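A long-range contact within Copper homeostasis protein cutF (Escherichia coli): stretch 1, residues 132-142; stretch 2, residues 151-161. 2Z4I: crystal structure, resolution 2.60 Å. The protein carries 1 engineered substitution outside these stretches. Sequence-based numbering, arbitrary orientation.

Stretch 1, residues 132-142: MYFYMADAATF
Stretch 2 (151-161) FMVANNAELER

Stretch 1 forms a hairpin, strands 132-135 and 140-142 joined by a turn, and stretch 2 runs antiparallel to its second strand before turning into a helix. Phe151 (phi/psi -104/168) pairs with Phe142 (-143/107): Phe142 N donates to Phe151 O (2.8 Å) and Phe151 N to Phe142 O (3.1 Å). Their side chains share one sheet face, CD1 of Phe142 lying 4.0 Å from CE1 of Phe151; chi1 is t in Phe142 but -12° in Phe151. Selenomethionine Met152 (chi1 m, chi2 t) faces Thr141 (chi1 p) across a non-hydrogen-bonded pair, CA to CA 4.4 Å, with both side chains on the other face. Val153 N then donates to Ala140 O (3.0 Å, 172°), nearly straight. The Val153 side chain (chi1 t) packs CG2 against Phe142 CB (3.3 Å) and CB against the edge of the Tyr133 ring (CE1, 4.0 Å). Water 2 accepts from Ala140 N (2.8 Å) and donates to Val153 O (2.7 Å) and Asn155 OD1 (2.9 Å), bridging the other side of the same pair. Asn156 caps the helix, its OD1 accepting from Leu159 N (3.1 Å). Leu159 CD2 reaches Tyr133 CE1 (3.9 Å). The helix crosses strand 132-135 at -102°, with a closest axis approach of 9.7 Å; Glu160 CG (chi1 m) lies 3.6 Å from the Tyr135 ring centroid, squarely over its face. Water 1 links Glu160 OE1 and Ala154 O to Tyr133 OH.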

HETATM    1  N   MSE A 132      23.487  19.386  -6.762  1.00 42.78           N
HETATM    2  CA  MSE A 132      24.843  19.891  -6.862  1.00 43.02           C
HETATM    3  C   MSE A 132      25.626  19.293  -5.700  1.00 43.24           C
HETATM    4  O   MSE A 132      25.426  19.675  -4.551  1.00 43.89           O
HETATM    5  CB  MSE A 132      24.860  21.422  -6.781  1.00 45.19           C
HETATM    6  CG  MSE A 132      24.150  22.158  -7.932  1.00 47.10           C
HETATM    7 SE   MSE A 132      24.697  21.675  -9.748  1.00 54.13          SE
HETATM    8  CE  MSE A 132      26.590  22.000  -9.636  1.00 50.31           C
ATOM      9  N   TYR A 133      26.499  18.338  -6.002  1.00 44.46           N
ATOM     10  CA  TYR A 133      27.304  17.672  -4.979  1.00 46.43           C
ATOM     11  C   TYR A 133      28.564  18.466  -4.699  1.00 48.70           C
ATOM     12  O   TYR A 133      29.179  19.013  -5.614  1.00 49.32           O
ATOM     13  CB  TYR A 133      27.703  16.272  -5.445  1.00 46.42           C
ATOM     14  CG  TYR A 133      28.512  15.472  -4.438  1.00 45.43           C
ATOM     15  CD1 TYR A 133      27.882  14.752  -3.423  1.00 43.87           C
ATOM     16  CD2 TYR A 133      29.907  15.419  -4.515  1.00 43.90           C
ATOM     17  CE1 TYR A 133      28.617  13.997  -2.515  1.00 42.33           C
ATOM     18  CE2 TYR A 133      30.653  14.664  -3.606  1.00 42.56           C
ATOM     19  CZ  TYR A 133      29.999  13.957  -2.608  1.00 42.54           C
ATOM     20  OH  TYR A 133      30.722  13.204  -1.704  1.00 42.36           O
ATOM     21  N   PHE A 134      28.953  18.512  -3.430  1.00 50.68           N
ATOM     22  CA  PHE A 134      30.142  19.239  -3.020  1.00 52.15           C
ATOM     23  C   PHE A 134      30.801  18.563  -1.831  1.00 53.10           C
ATOM     24  O   PHE A 134      30.178  18.356  -0.797  1.00 52.79           O
ATOM     25  CB  PHE A 134      29.780  20.676  -2.656  1.00 52.07           C
ATOM     26  CG  PHE A 134      30.934  21.473  -2.141  1.00 52.87           C
ATOM     27  CD1 PHE A 134      31.070  21.726  -0.779  1.00 54.07           C
ATOM     28  CD2 PHE A 134      31.905  21.955  -3.015  1.00 53.72           C
ATOM     29  CE1 PHE A 134      32.163  22.453  -0.290  1.00 54.03           C
ATOM     30  CE2 PHE A 134      33.002  22.681  -2.540  1.00 54.10           C
ATOM     31  CZ  PHE A 134      33.132  22.931  -1.173  1.00 53.94           C
ATOM     32  N   TYR A 135      32.070  18.220  -1.983  1.00 54.57           N
ATOM     33  CA  TYR A 135      32.793  17.565  -0.912  1.00 56.96           C
ATOM     34  C   TYR A 135      34.026  18.363  -0.518  1.00 58.96           C
ATOM     35  O   TYR A 135      34.701  18.947  -1.371  1.00 59.24           O
ATOM     36  CB  TYR A 135      33.212  16.169  -1.351  1.00 57.58           C
ATOM     37  CG  TYR A 135      34.031  15.442  -0.318  1.00 58.24           C
ATOM     38  CD1 TYR A 135      33.456  15.020   0.876  1.00 58.37           C
ATOM     39  CD2 TYR A 135      35.385  15.187  -0.528  1.00 58.25           C
ATOM     40  CE1 TYR A 135      34.201  14.365   1.828  1.00 59.07           C
ATOM     41  CE2 TYR A 135      36.142  14.534   0.420  1.00 58.39           C
ATOM     42  CZ  TYR A 135      35.544  14.123   1.597  1.00 60.39           C
ATOM     43  OH  TYR A 135      36.288  13.459   2.548  1.00 63.22           O
HETATM   44  N   MSE A 136      34.321  18.382   0.775  1.00 60.81           N
HETATM   45  CA  MSE A 136      35.480  19.107   1.271  1.00 63.09           C
HETATM   46  C   MSE A 136      35.694  18.893   2.755  1.00 61.58           C
HETATM   47  O   MSE A 136      34.808  19.183   3.561  1.00 61.29           O
HETATM   48  CB  MSE A 136      35.331  20.597   1.011  1.00 68.27           C
HETATM   49  CG  MSE A 136      36.443  21.408   1.632  1.00 75.02           C
HETATM   50 SE   MSE A 136      36.213  23.298   1.374  1.00 87.07          SE
HETATM   51  CE  MSE A 136      34.822  23.634   2.693  1.00 80.46           C
ATOM     52  N   ALA A 137      36.881  18.408   3.112  1.00 59.41           N
ATOM     53  CA  ALA A 137      37.210  18.153   4.505  1.00 57.10           C
ATOM     54  C   ALA A 137      36.226  17.131   5.061  1.00 56.71           C
ATOM     55  O   ALA A 137      35.446  17.428   5.969  1.00 57.74           O
ATOM     56  CB  ALA A 137      37.132  19.446   5.307  1.00 54.86           C
ATOM     57  N   ASP A 138      36.250  15.934   4.490  1.00 54.82           N
ATOM     58  CA  ASP A 138      35.371  14.856   4.922  1.00 54.35           C
ATOM     59  C   ASP A 138      33.897  15.202   5.153  1.00 52.42           C
ATOM     60  O   ASP A 138      33.225  14.593   5.991  1.00 52.39           O
ATOM     61  CB  ASP A 138      35.943  14.215   6.174  1.00 57.07           C
ATOM     62  CG  ASP A 138      37.258  13.549   5.911  1.00 61.38           C
ATOM     63  OD1 ASP A 138      38.239  14.273   5.621  1.00 64.70           O
ATOM     64  OD2 ASP A 138      37.309  12.300   5.973  1.00 63.53           O
ATOM     65  N   ALA A 139      33.387  16.170   4.407  1.00 48.18           N
ATOM     66  CA  ALA A 139      31.995  16.539   4.544  1.00 45.45           C
ATOM     67  C   ALA A 139      31.400  16.657   3.157  1.00 44.07           C
ATOM     68  O   ALA A 139      31.824  17.485   2.357  1.00 45.11           O
ATOM     69  CB  ALA A 139      31.869  17.857   5.275  1.00 45.21           C
ATOM     70  N   ALA A 140      30.423  15.818   2.860  1.00 41.65           N
ATOM     71  CA  ALA A 140      29.786  15.881   1.564  1.00 39.45           C
ATOM     72  C   ALA A 140      28.414  16.486   1.746  1.00 38.31           C
ATOM     73  O   ALA A 140      27.723  16.156   2.697  1.00 38.70           O
ATOM     74  CB  ALA A 140      29.662  14.497   0.974  1.00 39.08           C
ATOM     75  N   THR A 141      28.043  17.401   0.858  1.00 37.73           N
ATOM     76  CA  THR A 141      26.719  18.009   0.886  1.00 39.11           C
ATOM     77  C   THR A 141      26.135  17.833  -0.506  1.00 38.39           C
ATOM     78  O   THR A 141      26.866  17.620  -1.464  1.00 39.16           O
ATOM     79  CB  THR A 141      26.754  19.502   1.236  1.00 39.01           C
ATOM     80  OG1 THR A 141      27.834  20.131   0.544  1.00 43.39           O
ATOM     81  CG2 THR A 141      26.931  19.692   2.727  1.00 41.08           C
ATOM     82  N   PHE A 142      24.818  17.913  -0.612  1.00 38.70           N
ATOM     83  CA  PHE A 142      24.131  17.735  -1.884  1.00 37.30           C
ATOM     84  C   PHE A 142      22.964  18.699  -1.920  1.00 38.52           C
ATOM     85  O   PHE A 142      21.974  18.520  -1.204  1.00 37.29           O
ATOM     86  CB  PHE A 142      23.641  16.284  -1.977  1.00 36.42           C
ATOM     87  CG  PHE A 142      22.874  15.946  -3.234  1.00 33.44           C
ATOM     88  CD1 PHE A 142      21.518  16.207  -3.330  1.00 32.35           C
ATOM     89  CD2 PHE A 142      23.491  15.263  -4.273  1.00 33.36           C
ATOM     90  CE1 PHE A 142      20.778  15.783  -4.435  1.00 32.29           C
ATOM     91  CE2 PHE A 142      22.759  14.836  -5.387  1.00 33.56           C
ATOM     92  CZ  PHE A 142      21.400  15.093  -5.466  1.00 31.95           C
ATOM     93  N   PHE A 151      21.020  18.585   1.695  1.00 48.66           N
ATOM     94  CA  PHE A 151      21.275  17.574   2.717  1.00 46.53           C
ATOM     95  C   PHE A 151      22.710  17.088   2.731  1.00 46.02           C
ATOM     96  O   PHE A 151      23.481  17.363   1.809  1.00 45.34           O
ATOM     97  CB  PHE A 151      20.380  16.358   2.515  1.00 44.51           C
ATOM     98  CG  PHE A 151      19.279  16.573   1.541  1.00 43.69           C
ATOM     99  CD1 PHE A 151      19.483  16.348   0.191  1.00 42.96           C
ATOM    100  CD2 PHE A 151      18.022  16.985   1.978  1.00 46.39           C
ATOM    101  CE1 PHE A 151      18.446  16.524  -0.727  1.00 44.65           C
ATOM    102  CE2 PHE A 151      16.962  17.170   1.069  1.00 47.31           C
ATOM    103  CZ  PHE A 151      17.178  16.936  -0.293  1.00 45.33           C
HETATM  104  N   MSE A 152      23.060  16.361   3.790  1.00 45.37           N
HETATM  105  CA  MSE A 152      24.394  15.789   3.917  1.00 45.39           C
HETATM  106  C   MSE A 152      24.416  14.424   3.231  1.00 43.34           C
HETATM  107  O   MSE A 152      23.426  13.689   3.257  1.00 44.69           O
HETATM  108  CB  MSE A 152      24.758  15.611   5.376  1.00 49.61           C
HETATM  109  CG  MSE A 152      25.156  16.874   6.084  1.00 57.14           C
HETATM  110 SE   MSE A 152      25.235  16.501   7.971  1.00 67.41          SE
HETATM  111  CE  MSE A 152      23.494  17.212   8.426  1.00 61.10           C
ATOM    112  N   VAL A 153      25.541  14.077   2.627  1.00 39.00           N
ATOM    113  CA  VAL A 153      25.644  12.807   1.935  1.00 36.64           C
ATOM    114  C   VAL A 153      26.609  11.898   2.680  1.00 36.49           C
ATOM    115  O   VAL A 153      27.760  12.253   2.902  1.00 37.44           O
ATOM    116  CB  VAL A 153      26.116  13.029   0.475  1.00 34.26           C
ATOM    117  CG1 VAL A 153      26.128  11.726  -0.281  1.00 31.61           C
ATOM    118  CG2 VAL A 153      25.197  14.017  -0.204  1.00 30.43           C
ATOM    119  N   ALA A 154      26.129  10.728   3.081  1.00 35.94           N
ATOM    120  CA  ALA A 154      26.961   9.777   3.808  1.00 35.56           C
ATOM    121  C   ALA A 154      28.294   9.626   3.091  1.00 35.98           C
ATOM    122  O   ALA A 154      28.327   9.460   1.870  1.00 36.72           O
ATOM    123  CB  ALA A 154      26.260   8.421   3.900  1.00 33.49           C
ATOM    124  N   ASN A 155      29.392   9.695   3.843  1.00 34.09           N
ATOM    125  CA  ASN A 155      30.709   9.554   3.244  1.00 31.44           C
ATOM    126  C   ASN A 155      30.790   8.292   2.436  1.00 31.91           C
ATOM    127  O   ASN A 155      30.310   7.252   2.865  1.00 32.91           O
ATOM    128  CB  ASN A 155      31.796   9.514   4.309  1.00 28.04           C
ATOM    129  CG  ASN A 155      32.117  10.867   4.837  1.00 27.00           C
ATOM    130  OD1 ASN A 155      31.264  11.530   5.426  1.00 29.68           O
ATOM    131  ND2 ASN A 155      33.345  11.307   4.616  1.00 23.68           N
ATOM    132  N   ASN A 156      31.397   8.401   1.261  1.00 33.29           N
ATOM    133  CA  ASN A 156      31.586   7.268   0.369  1.00 34.95           C
ATOM    134  C   ASN A 156      32.813   7.551  -0.485  1.00 37.42           C
ATOM    135  O   ASN A 156      32.777   8.360  -1.411  1.00 37.61           O
ATOM    136  CB  ASN A 156      30.371   7.076  -0.518  1.00 35.52           C
ATOM    137  CG  ASN A 156      30.506   5.880  -1.405  1.00 36.89           C
ATOM    138  OD1 ASN A 156      31.231   5.906  -2.393  1.00 40.77           O
ATOM    139  ND2 ASN A 156      29.827   4.806  -1.048  1.00 37.95           N
ATOM    140  N   ALA A 157      33.907   6.882  -0.145  1.00 40.17           N
ATOM    141  CA  ALA A 157      35.183   7.046  -0.823  1.00 41.77           C
ATOM    142  C   ALA A 157      35.080   7.259  -2.320  1.00 43.01           C
ATOM    143  O   ALA A 157      35.417   8.328  -2.829  1.00 42.18           O
ATOM    144  CB  ALA A 157      36.054   5.848  -0.544  1.00 42.87           C
ATOM    145  N   GLU A 158      34.609   6.232  -3.019  1.00 44.55           N
ATOM    146  CA  GLU A 158      34.487   6.289  -4.466  1.00 45.92           C
ATOM    147  C   GLU A 158      33.739   7.504  -4.981  1.00 45.21           C
ATOM    148  O   GLU A 158      34.192   8.163  -5.922  1.00 45.64           O
ATOM    149  CB  GLU A 158      33.824   5.025  -5.002  1.00 47.88           C
ATOM    150  CG  GLU A 158      34.102   4.818  -6.475  1.00 53.70           C
ATOM    151  CD  GLU A 158      35.517   5.268  -6.859  1.00 58.18           C
ATOM    152  OE1 GLU A 158      35.737   6.497  -6.980  1.00 59.91           O
ATOM    153  OE2 GLU A 158      36.411   4.399  -7.025  1.00 59.09           O
ATOM    154  N   LEU A 159      32.595   7.806  -4.380  1.00 42.94           N
ATOM    155  CA  LEU A 159      31.840   8.963  -4.822  1.00 42.19           C
ATOM    156  C   LEU A 159      32.733  10.205  -4.730  1.00 43.46           C
ATOM    157  O   LEU A 159      32.890  10.938  -5.699  1.00 44.32           O
ATOM    158  CB  LEU A 159      30.598   9.135  -3.960  1.00 38.32           C
ATOM    159  CG  LEU A 159      29.542  10.089  -4.513  1.00 36.09           C
ATOM    160  CD1 LEU A 159      28.980   9.534  -5.807  1.00 33.45           C
ATOM    161  CD2 LEU A 159      28.425  10.263  -3.492  1.00 34.20           C
ATOM    162  N   GLU A 160      33.341  10.417  -3.568  1.00 45.51           N
ATOM    163  CA  GLU A 160      34.208  11.569  -3.348  1.00 46.71           C
ATOM    164  C   GLU A 160      35.378  11.611  -4.316  1.00 47.89           C
ATOM    165  O   GLU A 160      35.805  12.690  -4.739  1.00 47.75           O
ATOM    166  CB  GLU A 160      34.721  11.559  -1.911  1.00 47.49           C
ATOM    167  CG  GLU A 160      33.621  11.755  -0.882  1.00 48.58           C
ATOM    168  CD  GLU A 160      33.811  10.881   0.339  1.00 49.49           C
ATOM    169  OE1 GLU A 160      32.925  10.885   1.216  1.00 50.19           O
ATOM    170  OE2 GLU A 160      34.843  10.186   0.421  1.00 49.92           O
ATOM    171  N   ARG A 161      35.910  10.446  -4.663  1.00 49.15           N
ATOM    172  CA  ARG A 161      37.019  10.398  -5.606  1.00 50.90           C
ATOM    173  C   ARG A 161      36.494  10.967  -6.928  1.00 50.75           C
ATOM    174  O   ARG A 161      36.994  11.973  -7.437  1.00 50.54           O
ATOM    175  CB  ARG A 161      37.490   8.956  -5.827  1.00 53.15           C
ATOM    176  CG  ARG A 161      37.947   8.196  -4.580  1.00 58.25           C
ATOM    177  CD  ARG A 161      38.867   7.035  -4.980  1.00 61.57           C
ATOM    178  NE  ARG A 161      38.712   5.819  -4.173  1.00 65.21           N
ATOM    179  CZ  ARG A 161      39.100   5.677  -2.905  1.00 65.92           C
ATOM    180  NH1 ARG A 161      39.677   6.685  -2.255  1.00 65.78           N
ATOM    181  NH2 ARG A 161      38.929   4.507  -2.292  1.00 65.45           N
TER
HETATM  182  O   HOH W   1      29.868  11.024   0.218  1.00 34.84           O
HETATM  183  O   HOH W   2      29.632  13.640   4.350  1.00 40.22           O